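Local coordinates for protein acyl-CoA dehydrogenase (Bacillus anthracis, PDB 3OWA) that probably oxidises acyl-CoA thioesters to their enoyl forms, using bound flavin-adenine dinucleotide as the electron acceptor, at residues P30-S35 with T513-K518; E333-T338 with A355-E360. One frame throughout, in Å; residues are numbered along the deposited sequence.

How the contacts relate
Following the chain from the N terminus, residues 30-35 come first, in the loop that leads into helix 35-52. Contact 1 joins this loop to helix 490-520, closing a loop of 477 residues that takes in the beta-sheet part and most of the helices. Contact 2 lies nested inside that span. It closes a short loop of 16 residues, nearly all helical, between the end of helix 305-336 and the start of helix 358-383. The centres of contact 1 and contact 2 are about 20 Å apart. The nearest atoms of contact 1 and contact 2 are about 9 Å apart, so the two do not touch. Contact 1 ties the N-terminal region to a late C-terminal helix, while contact 2 is local to one helical domain.

Contact 1. Residues P30-S35 with T513-K518; sequences PEDFSS and TEKAIK
Asp-32 and Lys-515 approach from opposite directions and form a salt bridge, the only pair within 4.5 Å between the loop 30-35 and the helix 513-518. Lys-515 NZ donates to Asp-32 OD2 at 3.2 Å, coming in on the syn side and 22° out of the carboxylate plane; Asp-32 OD1 stays 3.8 Å from Lys-515 NZ, so the grip is one-sided. Lys-515 sets off with CG anti to its backbone N (chi1 164°), then bends at chi2 and chi3 to bring the ammonium to the acid.

Both charged ends have stronger bonds to backbone atoms nearby. Asp-32 OD2 accepts from the backbone N of Thr-29, and Lys-515 NZ donates to the carbonyl O of Val-27, so the lysine holds the chain just ahead of the 3-10 turn as well as the turn itself. That turn, 30-32, is closed by Phe-33 N bonding Pro-30 O at 3.1 Å. Beside the bridge, Glu-31 OE1 forms a second salt bridge with Arg-512 of the same helix. The whole is a surface salt-bridge contact, joining the loop before helix 35-52 to helix 490-520 of the C-terminal helical region of this acyl-CoA dehydrogenase.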
ATOM      1  N   PRO A  30     -17.635  18.337  11.959  1.00 44.90           N
ATOM      2  CA  PRO A  30     -18.236  17.481  12.979  1.00 45.08           C
ATOM      3  C   PRO A  30     -18.635  18.210  14.272  1.00 46.85           C
ATOM      4  O   PRO A  30     -19.511  17.718  14.997  1.00 47.74           O
ATOM      5  CB  PRO A  30     -17.155  16.426  13.239  1.00 43.97           C
ATOM      6  CG  PRO A  30     -16.390  16.313  11.910  1.00 42.56           C
ATOM      7  CD  PRO A  30     -16.448  17.714  11.324  1.00 44.26           C
ATOM      8  N   GLU A  31     -18.022  19.365  14.564  1.00 47.58           N
ATOM      9  CA  GLU A  31     -18.369  20.143  15.769  1.00 48.42           C
ATOM     10  C   GLU A  31     -19.773  20.760  15.660  1.00 49.67           C
ATOM     11  O   GLU A  31     -20.392  21.128  16.665  1.00 50.04           O
ATOM     12  CB  GLU A  31     -17.293  21.221  16.081  1.00 49.13           C
ATOM     13  CG  GLU A  31     -15.967  20.681  16.640  1.00 47.46           C
ATOM     14  CD  GLU A  31     -15.184  19.759  15.650  1.00 48.67           C
ATOM     15  OE1 GLU A  31     -14.888  20.168  14.512  1.00 45.74           O
ATOM     16  OE2 GLU A  31     -14.847  18.622  16.033  1.00 47.82           O
ATOM     17  N   ASP A  32     -20.277  20.824  14.428  1.00 49.41           N
ATOM     18  CA  ASP A  32     -21.618  21.289  14.132  1.00 49.65           C
ATOM     19  C   ASP A  32     -22.718  20.211  14.245  1.00 49.07           C
ATOM     20  O   ASP A  32     -23.884  20.515  14.020  1.00 49.37           O
ATOM     21  CB  ASP A  32     -21.622  21.918  12.731  1.00 49.90           C
ATOM     22  CG  ASP A  32     -20.656  23.110  12.625  1.00 53.17           C
ATOM     23  OD1 ASP A  32     -20.636  23.919  13.579  1.00 57.53           O
ATOM     24  OD2 ASP A  32     -19.925  23.244  11.619  1.00 51.14           O
ATOM     25  N   PHE A  33     -22.365  18.966  14.580  1.00 46.81           N
ATOM     26  CA  PHE A  33     -23.372  17.910  14.749  1.00 46.21           C
ATOM     27  C   PHE A  33     -24.365  18.329  15.837  1.00 48.08           C
ATOM     28  O   PHE A  33     -23.947  18.872  16.852  1.00 48.90           O
ATOM     29  CB  PHE A  33     -22.735  16.593  15.202  1.00 44.86           C
ATOM     30  CG  PHE A  33     -21.912  15.882  14.132  1.00 43.38           C
ATOM     31  CD1 PHE A  33     -20.943  14.968  14.501  1.00 42.54           C
ATOM     32  CD2 PHE A  33     -22.097  16.149  12.787  1.00 44.60           C
ATOM     33  CE1 PHE A  33     -20.165  14.299  13.532  1.00 44.36           C
ATOM     34  CE2 PHE A  33     -21.321  15.487  11.805  1.00 44.62           C
ATOM     35  CZ  PHE A  33     -20.369  14.564  12.193  1.00 44.20           C
ATOM     36  N   SER A  34     -25.650  18.062  15.633  1.00 48.20           N
ATOM     37  CA  SER A  34     -26.666  18.255  16.675  1.00 50.13           C
ATOM     38  C   SER A  34     -26.706  17.036  17.618  1.00 49.48           C
ATOM     39  O   SER A  34     -26.090  16.008  17.337  1.00 48.10           O
ATOM     40  CB  SER A  34     -28.032  18.379  16.011  1.00 50.26           C
ATOM     41  OG  SER A  34     -28.411  17.121  15.465  1.00 52.60           O
ATOM     42  N   SER A  35     -27.460  17.126  18.714  1.00 49.42           N
ATOM     43  CA  SER A  35     -27.738  15.962  19.563  1.00 49.30           C
ATOM     44  C   SER A  35     -28.451  14.827  18.799  1.00 48.51           C
ATOM     45  O   SER A  35     -28.242  13.656  19.113  1.00 46.24           O
ATOM     46  CB  SER A  35     -28.594  16.350  20.786  1.00 51.85           C
ATOM     47  OG  SER A  35     -27.904  17.318  21.587  1.00 55.42           O
ATOM     48  N   THR A 513     -10.321  23.753  12.127  1.00 45.99           N
ATOM     49  CA  THR A 513      -9.551  24.086  13.315  1.00 46.78           C
ATOM     50  C   THR A 513      -9.805  25.581  13.704  1.00 48.90           C
ATOM     51  O   THR A 513     -10.013  25.907  14.870  1.00 48.96           O
ATOM     52  CB  THR A 513      -8.046  23.774  13.110  1.00 47.06           C
ATOM     53  OG1 THR A 513      -7.885  22.392  12.697  1.00 43.38           O
ATOM     54  CG2 THR A 513      -7.247  24.060  14.389  1.00 45.60           C
ATOM     55  N   GLU A 514      -9.809  26.454  12.705  1.00 49.96           N
ATOM     56  CA  GLU A 514     -10.093  27.870  12.897  1.00 52.69           C
ATOM     57  C   GLU A 514     -11.465  28.060  13.533  1.00 53.59           C
ATOM     58  O   GLU A 514     -11.612  28.806  14.516  1.00 54.92           O
ATOM     59  CB  GLU A 514     -10.034  28.580  11.547  1.00 53.37           C
ATOM     60  CG  GLU A 514     -10.017  30.099  11.642  1.00 58.80           C
ATOM     61  CD  GLU A 514     -10.109  30.779  10.271  1.00 63.37           C
ATOM     62  OE1 GLU A 514      -9.549  30.230   9.282  1.00 62.72           O
ATOM     63  OE2 GLU A 514     -10.759  31.857  10.190  1.00 65.37           O
ATOM     64  N   LYS A 515     -12.468  27.366  12.994  1.00 52.48           N
ATOM     65  CA  LYS A 515     -13.801  27.413  13.573  1.00 53.59           C
ATOM     66  C   LYS A 515     -13.841  26.937  15.033  1.00 53.00           C
ATOM     67  O   LYS A 515     -14.494  27.568  15.878  1.00 53.94           O
ATOM     68  CB  LYS A 515     -14.817  26.656  12.700  1.00 53.01           C
ATOM     69  CG  LYS A 515     -16.111  26.341  13.446  1.00 55.97           C
ATOM     70  CD  LYS A 515     -17.359  26.782  12.725  1.00 57.55           C
ATOM     71  CE  LYS A 515     -17.499  26.195  11.363  1.00 54.64           C
ATOM     72  NZ  LYS A 515     -18.952  26.218  11.005  1.00 54.75           N
ATOM     73  N   ALA A 516     -13.134  25.849  15.327  1.00 51.28           N
ATOM     74  CA  ALA A 516     -13.065  25.305  16.675  1.00 51.44           C
ATOM     75  C   ALA A 516     -12.479  26.317  17.655  1.00 53.11           C
ATOM     76  O   ALA A 516     -13.003  26.505  18.753  1.00 53.49           O
ATOM     77  CB  ALA A 516     -12.260  24.048  16.697  1.00 50.67           C
ATOM     78  N   ILE A 517     -11.393  26.953  17.238  1.00 53.53           N
ATOM     79  CA  ILE A 517     -10.700  27.939  18.052  1.00 55.63           C
ATOM     80  C   ILE A 517     -11.689  29.052  18.430  1.00 58.27           C
ATOM     81  O   ILE A 517     -11.874  29.341  19.608  1.00 59.51           O
ATOM     82  CB  ILE A 517      -9.425  28.455  17.345  1.00 54.62           C
ATOM     83  CG1 ILE A 517      -8.359  27.357  17.338  1.00 51.23           C
ATOM     84  CG2 ILE A 517      -8.861  29.761  18.029  1.00 57.48           C
ATOM     85  CD1 ILE A 517      -7.267  27.591  16.366  1.00 47.15           C
ATOM     86  N   LYS A 518     -12.365  29.599  17.425  1.00 59.74           N
ATOM     87  CA  LYS A 518     -13.310  30.684  17.603  1.00 62.61           C
ATOM     88  C   LYS A 518     -14.527  30.248  18.370  1.00 63.15           C
ATOM     89  O   LYS A 518     -15.256  31.086  18.888  1.00 64.24           O
ATOM     90  CB  LYS A 518     -13.700  31.257  16.246  1.00 63.06           C
ATOM     91  CG  LYS A 518     -12.438  31.536  15.423  1.00 66.03           C
ATOM     92  CD  LYS A 518     -12.575  32.623  14.373  1.00 73.27           C
ATOM     93  CE  LYS A 518     -11.220  32.825  13.699  1.00 71.41           C
ATOM     94  NZ  LYS A 518     -11.289  33.483  12.364  1.00 73.15           N
TER

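Contact 2. Residues E333-T338 with A355-E360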
ATOM      1  N   GLU A 333     -26.106  19.482   2.260  1.00 56.14           N
ATOM      2  CA  GLU A 333     -27.174  19.872   3.202  1.00 59.78           C
ATOM      3  C   GLU A 333     -27.602  21.333   3.071  1.00 61.92           C
ATOM      4  O   GLU A 333     -28.784  21.650   3.218  1.00 62.75           O
ATOM      5  CB  GLU A 333     -26.777  19.619   4.663  1.00 60.05           C
ATOM      6  CG  GLU A 333     -27.458  18.436   5.333  1.00 62.78           C
ATOM      7  CD  GLU A 333     -28.980  18.471   5.262  1.00 67.06           C
ATOM      8  OE1 GLU A 333     -29.538  17.537   4.651  1.00 69.16           O
ATOM      9  OE2 GLU A 333     -29.624  19.409   5.807  1.00 68.28           O
ATOM     10  N   SER A 334     -26.654  22.228   2.812  1.00 63.17           N
ATOM     11  CA  SER A 334     -27.022  23.632   2.724  1.00 66.06           C
ATOM     12  C   SER A 334     -27.631  23.970   1.356  1.00 67.10           C
ATOM     13  O   SER A 334     -28.309  24.982   1.207  1.00 68.21           O
ATOM     14  CB  SER A 334     -25.864  24.555   3.105  1.00 65.80           C
ATOM     15  OG  SER A 334     -24.921  24.625   2.069  1.00 67.28           O
ATOM     16  N   ARG A 335     -27.400  23.116   0.368  1.00 67.05           N
ATOM     17  CA  ARG A 335     -28.054  23.271  -0.919  1.00 68.50           C
ATOM     18  C   ARG A 335     -29.484  22.723  -0.828  1.00 69.04           C
ATOM     19  O   ARG A 335     -30.411  23.259  -1.455  1.00 69.91           O
ATOM     20  CB  ARG A 335     -27.259  22.550  -2.001  1.00 67.68           C
ATOM     21  CG  ARG A 335     -27.300  23.215  -3.346  1.00 69.73           C
ATOM     22  CD  ARG A 335     -26.456  24.472  -3.355  1.00 74.35           C
ATOM     23  NE  ARG A 335     -26.042  24.856  -4.705  1.00 77.86           N
ATOM     24  CZ  ARG A 335     -25.277  25.914  -4.987  1.00 80.80           C
ATOM     25  NH1 ARG A 335     -24.841  26.711  -4.018  1.00 81.92           N
ATOM     26  NH2 ARG A 335     -24.949  26.187  -6.248  1.00 82.85           N
HETATM   27  N   MSE A 336     -29.635  21.654  -0.037  1.00 68.97           N
HETATM   28  CA  MSE A 336     -30.917  21.043   0.308  1.00 69.62           C
HETATM   29  C   MSE A 336     -31.850  22.004   1.057  1.00 72.04           C
HETATM   30  O   MSE A 336     -33.074  21.936   0.886  1.00 72.51           O
HETATM   31  CB  MSE A 336     -30.708  19.810   1.194  1.00 68.43           C
HETATM   32  CG  MSE A 336     -30.095  18.591   0.503  1.00 66.43           C
HETATM   33 SE   MSE A 336     -31.283  17.781  -0.751  0.43 61.07          SE
HETATM   34  CE  MSE A 336     -32.585  17.095   0.515  1.00 64.16           C
ATOM     35  N   SER A 337     -31.270  22.869   1.893  1.00 73.66           N
ATOM     36  CA  SER A 337     -32.007  23.880   2.671  1.00 76.10           C
ATOM     37  C   SER A 337     -32.911  24.765   1.825  1.00 77.57           C
ATOM     38  O   SER A 337     -33.962  25.204   2.293  1.00 78.91           O
ATOM     39  CB  SER A 337     -31.036  24.777   3.448  1.00 76.91           C
ATOM     40  OG  SER A 337     -30.577  24.139   4.626  1.00 77.84           O
ATOM     41  N   THR A 338     -32.493  25.027   0.589  1.00 77.93           N
ATOM     42  CA  THR A 338     -33.232  25.887  -0.342  1.00 79.43           C
ATOM     43  C   THR A 338     -34.546  25.257  -0.797  1.00 79.53           C
ATOM     44  O   THR A 338     -35.502  25.957  -1.140  1.00 80.80           O
ATOM     45  CB  THR A 338     -32.372  26.170  -1.576  1.00 79.08           C
ATOM     46  OG1 THR A 338     -31.115  26.690  -1.142  1.00 79.49           O
ATOM     47  CG2 THR A 338     -33.037  27.183  -2.503  1.00 80.88           C
ATOM     48  N   ALA A 355     -24.952  16.972  -7.283  1.00 46.46           N
ATOM     49  CA  ALA A 355     -24.209  17.040  -8.544  1.00 46.51           C
ATOM     50  C   ALA A 355     -23.411  18.354  -8.617  1.00 47.22           C
ATOM     51  O   ALA A 355     -22.321  18.373  -9.186  1.00 47.50           O
ATOM     52  CB  ALA A 355     -25.136  16.877  -9.760  1.00 46.60           C
ATOM     53  N   GLU A 356     -23.926  19.413  -7.986  1.00 47.15           N
ATOM     54  CA  GLU A 356     -23.232  20.720  -7.887  1.00 48.64           C
ATOM     55  C   GLU A 356     -21.819  20.513  -7.341  1.00 48.06           C
ATOM     56  O   GLU A 356     -20.857  21.182  -7.769  1.00 48.05           O
ATOM     57  CB  GLU A 356     -24.022  21.666  -6.970  1.00 49.37           C
ATOM     58  CG  GLU A 356     -23.304  22.936  -6.570  1.00 52.44           C
ATOM     59  CD  GLU A 356     -23.088  23.884  -7.752  1.00 56.84           C
ATOM     60  OE1 GLU A 356     -23.828  23.784  -8.753  1.00 59.26           O
ATOM     61  OE2 GLU A 356     -22.175  24.734  -7.690  1.00 59.69           O
ATOM     62  N   TYR A 357     -21.694  19.541  -6.430  1.00 45.83           N
ATOM     63  CA  TYR A 357     -20.425  19.278  -5.773  1.00 44.35           C
ATOM     64  C   TYR A 357     -19.725  18.012  -6.256  1.00 42.64           C
ATOM     65  O   TYR A 357     -19.046  17.345  -5.475  1.00 41.93           O
ATOM     66  CB  TYR A 357     -20.626  19.275  -4.268  1.00 44.36           C
ATOM     67  CG  TYR A 357     -21.297  20.546  -3.822  1.00 46.17           C
ATOM     68  CD1 TYR A 357     -22.613  20.543  -3.397  1.00 46.48           C
ATOM     69  CD2 TYR A 357     -20.616  21.760  -3.869  1.00 47.02           C
ATOM     70  CE1 TYR A 357     -23.243  21.713  -3.018  1.00 48.25           C
ATOM     71  CE2 TYR A 357     -21.216  22.924  -3.481  1.00 49.00           C
ATOM     72  CZ  TYR A 357     -22.534  22.904  -3.068  1.00 50.34           C
ATOM     73  OH  TYR A 357     -23.137  24.076  -2.683  1.00 49.85           O
ATOM     74  N   ALA A 358     -19.869  17.698  -7.545  1.00 42.12           N
ATOM     75  CA  ALA A 358     -19.213  16.509  -8.127  1.00 40.00           C
ATOM     76  C   ALA A 358     -17.711  16.527  -7.897  1.00 39.33           C
ATOM     77  O   ALA A 358     -17.128  15.475  -7.663  1.00 38.57           O
ATOM     78  CB  ALA A 358     -19.535  16.338  -9.617  1.00 40.19           C
ATOM     79  N   ILE A 359     -17.083  17.711  -7.952  1.00 39.51           N
ATOM     80  CA  ILE A 359     -15.639  17.804  -7.737  1.00 38.60           C
ATOM     81  C   ILE A 359     -15.245  17.361  -6.331  1.00 37.45           C
ATOM     82  O   ILE A 359     -14.402  16.493  -6.163  1.00 36.53           O
ATOM     83  CB  ILE A 359     -15.065  19.194  -8.045  1.00 39.10           C
ATOM     84  CG1 ILE A 359     -15.115  19.456  -9.549  1.00 40.50           C
ATOM     85  CG2 ILE A 359     -13.629  19.290  -7.535  1.00 39.21           C
ATOM     86  CD1 ILE A 359     -14.889  20.943  -9.933  1.00 43.03           C
ATOM     87  N   GLU A 360     -15.848  17.983  -5.336  1.00 37.32           N
ATOM     88  CA  GLU A 360     -15.646  17.631  -3.946  1.00 37.22           C
ATOM     89  C   GLU A 360     -15.916  16.128  -3.678  1.00 35.78           C
ATOM     90  O   GLU A 360     -15.187  15.499  -2.918  1.00 35.63           O
ATOM     91  CB  GLU A 360     -16.525  18.535  -3.059  1.00 37.11           C
ATOM     92  CG  GLU A 360     -16.113  20.027  -3.111  1.00 42.10           C
ATOM     93  CD  GLU A 360     -16.770  20.844  -4.259  1.00 45.83           C
ATOM     94  OE1 GLU A 360     -16.724  22.085  -4.159  1.00 45.58           O
ATOM     95  OE2 GLU A 360     -17.317  20.261  -5.246  1.00 44.80           O
TER
HETATM   96  O   HOH W   1     -24.164  24.765  -0.350  1.00 60.44           O
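Arg-335 reaches across to Glu-356 and Tyr-357, and its contacts with the two differ in kind. With Glu-356 the polar attraction is an ion pair without a directed hydrogen bond. Arg-335 NH2 stands 3.4 Å from Glu-356 OE2, but the oxygen sits clear of the guanidinium plane, where none of the N-H bonds is aimed. The guanidinium and carboxylate planes are tilted 31° to each other, and carbon contacts add packing, Glu-356 CG lying 3.8 Å from Arg-335 NE. Glu-356 OE2 has its hydrogen bond elsewhere, from the backbone N of Gly-14.

The contact with Tyr-357 is van der Waals packing. Its hydroxyl sits over one face of the guanidinium, with Tyr-357 OH 3.4 Å from Arg-335 CD, and the ring is turned 65° from the guanidinium plane. Arg-335 NH1 is close to that hydroxyl, but the angle is too poor for a hydrogen bond. A bend at chi2 (73°) carries the guanidinium past the phenol. Within its own segment, Glu-356 CG lies 3.5 Å above the Tyr-357 ring, over its centre.

Water supplies the hydrogen-bonded link: one molecule donates to Tyr-357 OH at 2.6 Å and is also bonded to Ser-334 OG at 2.5 Å. Tyr-357 OH is bonded to the carbonyl O of Val-12 as well, so the hydroxyl is gripped twice.

Tyr-357 is the N-cap residue of helix 358-383, and Arg-335 lies near the C-terminal end of helix 305-336. Between them in sequence, helix 348-355 contributes Ser-353 against Arg-335, while the N-terminal residues 11-14 run along the junction and Ile-359 packs on helix 411-427.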